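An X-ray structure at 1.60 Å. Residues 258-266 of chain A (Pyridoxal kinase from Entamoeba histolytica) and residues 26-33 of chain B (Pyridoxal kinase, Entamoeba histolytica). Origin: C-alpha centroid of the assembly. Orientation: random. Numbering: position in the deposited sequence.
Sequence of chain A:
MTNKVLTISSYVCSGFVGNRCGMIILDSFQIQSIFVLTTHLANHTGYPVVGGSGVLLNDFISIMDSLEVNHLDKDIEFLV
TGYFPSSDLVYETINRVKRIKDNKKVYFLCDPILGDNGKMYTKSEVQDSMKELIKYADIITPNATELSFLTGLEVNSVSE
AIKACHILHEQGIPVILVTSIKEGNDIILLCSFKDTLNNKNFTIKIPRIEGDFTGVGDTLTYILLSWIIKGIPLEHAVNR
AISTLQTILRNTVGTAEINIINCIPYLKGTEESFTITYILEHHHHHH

Chain A 258-266: INIINCIPY
Chain B, residues 26-33: LDSFQIQS

Chain B enters as the last turn of a helix, L26(B) to S28(B), then turns at F29(B) (-78/0) and Q30(B), and is extended from I31(B) to S33(B). Chain A meets it with a compact turn. I261(A) to I264(A) form a type I beta turn, closed by I264(A) N to I261(A) O at 3.3 Å. The CA atoms come nearest at I261(A) and Q30(B), 5.5 Å apart.

L26(B) makes no contact; its O accepts I31(B) N at 3.0 Å. D27(B) (chi1 m) lies beside two isoleucines. I261(A) CD1 is 3.3 Å from D27(B) OD1, and I264(A) CD1 is 3.2 Å from D27(B) O. I261(A) is m, m; I264(A) is m, t. Both D27(B) carboxylate oxygens are hydrogen-bonded elsewhere in the structure, so OD1 is satisfied despite the methyl contact. S28(B) and F29(B) point their CA-to-CB bonds away.

Q30(B) leaves the helix with phi/psi 57/41, a Schellman motif. Q30(B) N bonds D27(B) O at 2.9 Å. Its side chain (m, t, chi3 -72°) reaches the turn. Q30(B) NE2 donates to I261(A) O at 3.0 Å, 168°. That same oxygen accepts the turn bond, so the amide joins an existing backbone pair. P265(A) CD packs 3.5 Å from Q30(B) NE2, and I261(A) CG2 lies 4.0 Å from Q30(B) CB. A bridging water accepts from N262(A) ND2 at 2.6 Å and donates to Q30(B) O at 2.7 Å.

I31(B) turns its CA-to-CB bond away, but its N lies 4.2 Å from I261(A) CG2. Q32(B) is extended (-75/123), chi1 t, chi2 147°, chi3 -45°. Q32(B) OE1 accepts N259(A) ND2 at 2.6 Å, 169°, a short and nearly linear bond. N259(A) (chi1 t, chi2 -61°) also uses OD1 to accept N262(A) N at 2.9 Å, so its amide ties the turn to chain B. S33(B) makes no contact; its OG donates to I31(B) O at 3.0 Å.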

# COMPACT_ATOMS: atom_id res chain seq x y z
N ILE A 258 -16.61 -2.58 -3.63
CA ILE A 258 -15.95 -1.92 -4.75
C ILE A 258 -14.53 -2.34 -4.86
O ILE A 258 -13.82 -2.43 -3.87
CB ILE A 258 -16.07 -0.39 -4.73
CG1 ILE A 258 -15.44 0.31 -3.53
CG2 ILE A 258 -17.55 -0.04 -4.82
CD1 ILE A 258 -15.36 1.81 -3.73
N ASN A 259 -14.12 -2.65 -6.06
CA ASN A 259 -12.78 -3.15 -6.24
C ASN A 259 -12.01 -2.03 -6.88
O ASN A 259 -12.04 -1.81 -8.07
CB ASN A 259 -12.83 -4.39 -7.11
CG ASN A 259 -11.52 -5.10 -7.09
OD1 ASN A 259 -10.49 -4.54 -7.50
ND2 ASN A 259 -11.51 -6.30 -6.53
N ILE A 260 -11.27 -1.36 -6.04
CA ILE A 260 -10.53 -0.20 -6.40
C ILE A 260 -9.45 -0.56 -7.42
O ILE A 260 -9.21 0.23 -8.35
CB ILE A 260 -9.90 0.39 -5.13
CG1 ILE A 260 -10.97 0.89 -4.16
CG2 ILE A 260 -9.09 1.67 -5.53
CD1 ILE A 260 -11.99 1.84 -4.85
N ILE A 261 -8.82 -1.76 -7.27
CA ILE A 261 -7.81 -2.23 -8.21
C ILE A 261 -8.38 -2.32 -9.63
O ILE A 261 -7.82 -1.88 -10.60
CB ILE A 261 -7.26 -3.63 -7.76
CG1 ILE A 261 -6.50 -3.46 -6.43
CG2 ILE A 261 -6.40 -4.27 -8.81
CD1 ILE A 261 -5.33 -2.55 -6.49
N ASN A 262 -9.47 -3.02 -9.77
CA ASN A 262 -10.10 -3.08 -11.07
C ASN A 262 -10.59 -1.76 -11.67
O ASN A 262 -10.84 -1.67 -12.86
CB ASN A 262 -11.23 -4.03 -10.98
CG ASN A 262 -10.75 -5.44 -10.97
OD1 ASN A 262 -11.36 -6.31 -10.36
ND2 ASN A 262 -9.66 -5.70 -11.68
N CYS A 263 -10.78 -0.78 -10.82
CA CYS A 263 -11.36 0.48 -11.28
C CYS A 263 -10.21 1.56 -11.34
O CYS A 263 -10.50 2.72 -11.58
CB CYS A 263 -12.52 0.87 -10.36
SG CYS A 263 -14.16 0.11 -10.75
N ILE A 264 -8.94 1.13 -11.31
CA ILE A 264 -7.81 2.12 -11.41
C ILE A 264 -7.98 3.05 -12.64
O ILE A 264 -7.85 4.27 -12.49
CB ILE A 264 -6.45 1.37 -11.38
CG1 ILE A 264 -6.13 1.08 -9.91
CG2 ILE A 264 -5.35 2.17 -12.09
CD1 ILE A 264 -4.95 0.15 -9.74
N PRO A 265 -8.38 2.52 -13.82
CA PRO A 265 -8.53 3.43 -15.01
C PRO A 265 -9.59 4.48 -14.87
O PRO A 265 -9.58 5.38 -15.69
CB PRO A 265 -8.94 2.49 -16.13
CG PRO A 265 -8.41 1.17 -15.72
CD PRO A 265 -8.51 1.12 -14.25
N TYR A 266 -10.47 4.40 -13.88
CA TYR A 266 -11.50 5.40 -13.68
C TYR A 266 -11.11 6.47 -12.66
O TYR A 266 -11.79 7.50 -12.57
CB TYR A 266 -12.78 4.73 -13.16
CG TYR A 266 -13.48 3.71 -14.04
CD1 TYR A 266 -14.04 4.04 -15.27
CD2 TYR A 266 -13.66 2.40 -13.56
CE1 TYR A 266 -14.70 3.08 -16.04
CE2 TYR A 266 -14.30 1.44 -14.30
CZ TYR A 266 -14.82 1.77 -15.54
OH TYR A 266 -15.47 0.78 -16.25
N LEU B 26 2.00 -4.57 -8.23
CA LEU B 26 0.83 -5.48 -8.43
C LEU B 26 -0.46 -4.67 -8.58
O LEU B 26 -1.31 -5.08 -9.34
CB LEU B 26 0.67 -6.46 -7.30
CG LEU B 26 1.83 -7.50 -7.23
CD1 LEU B 26 1.88 -8.21 -5.89
CD2 LEU B 26 1.69 -8.44 -8.41
N ASP B 27 -0.62 -3.56 -7.86
CA ASP B 27 -1.79 -2.74 -8.02
C ASP B 27 -1.83 -2.18 -9.49
O ASP B 27 -2.84 -2.22 -10.23
CB ASP B 27 -1.84 -1.54 -7.07
CG ASP B 27 -2.01 -1.86 -5.60
OD1 ASP B 27 -2.38 -3.04 -5.21
OD2 ASP B 27 -1.75 -0.91 -4.75
N SER B 28 -0.70 -1.74 -10.05
CA SER B 28 -0.63 -1.18 -11.41
C SER B 28 -0.93 -2.22 -12.49
O SER B 28 -1.63 -1.91 -13.43
CB SER B 28 0.75 -0.62 -11.69
OG SER B 28 0.59 -0.03 -12.97
N PHE B 29 -0.47 -3.47 -12.22
CA PHE B 29 -0.83 -4.60 -13.08
C PHE B 29 -2.23 -5.11 -12.81
O PHE B 29 -2.68 -6.05 -13.54
CB PHE B 29 0.17 -5.72 -12.92
CG PHE B 29 1.42 -5.61 -13.75
CD1 PHE B 29 2.57 -5.01 -13.28
CD2 PHE B 29 1.49 -6.22 -15.00
CE1 PHE B 29 3.72 -5.03 -14.03
CE2 PHE B 29 2.63 -6.27 -15.75
CZ PHE B 29 3.75 -5.62 -15.27
N GLN B 30 -2.95 -4.55 -11.89
CA GLN B 30 -4.34 -4.89 -11.55
C GLN B 30 -4.47 -6.41 -11.15
O GLN B 30 -5.44 -7.09 -11.52
CB GLN B 30 -5.31 -4.53 -12.60
CG GLN B 30 -5.36 -3.00 -12.75
CD GLN B 30 -6.29 -2.62 -13.89
OE1 GLN B 30 -5.95 -2.80 -15.09
NE2 GLN B 30 -7.49 -2.21 -13.58
N ILE B 31 -3.50 -6.86 -10.40
CA ILE B 31 -3.44 -8.20 -9.88
C ILE B 31 -3.89 -8.12 -8.43
O ILE B 31 -3.23 -7.53 -7.59
CB ILE B 31 -2.07 -8.81 -10.03
CG1 ILE B 31 -1.69 -8.97 -11.50
CG2 ILE B 31 -1.94 -10.21 -9.32
CD1 ILE B 31 -0.26 -9.29 -11.79
N GLN B 32 -5.01 -8.83 -8.15
CA GLN B 32 -5.59 -8.74 -6.80
C GLN B 32 -4.72 -9.58 -5.78
O GLN B 32 -4.48 -10.81 -6.00
CB GLN B 32 -6.99 -9.30 -6.77
CG GLN B 32 -7.52 -8.80 -5.42
CD GLN B 32 -8.96 -8.50 -5.39
OE1 GLN B 32 -9.45 -7.86 -6.31
NE2 GLN B 32 -9.65 -8.95 -4.33
N SER B 33 -4.26 -8.89 -4.74
CA SER B 33 -3.23 -9.43 -3.89
C SER B 33 -3.43 -9.10 -2.43
O SER B 33 -4.04 -8.05 -2.12
CB SER B 33 -1.87 -8.89 -4.31
OG SER B 33 -1.61 -9.07 -5.65
O HOH W 1 -7.99 -7.61 -10.93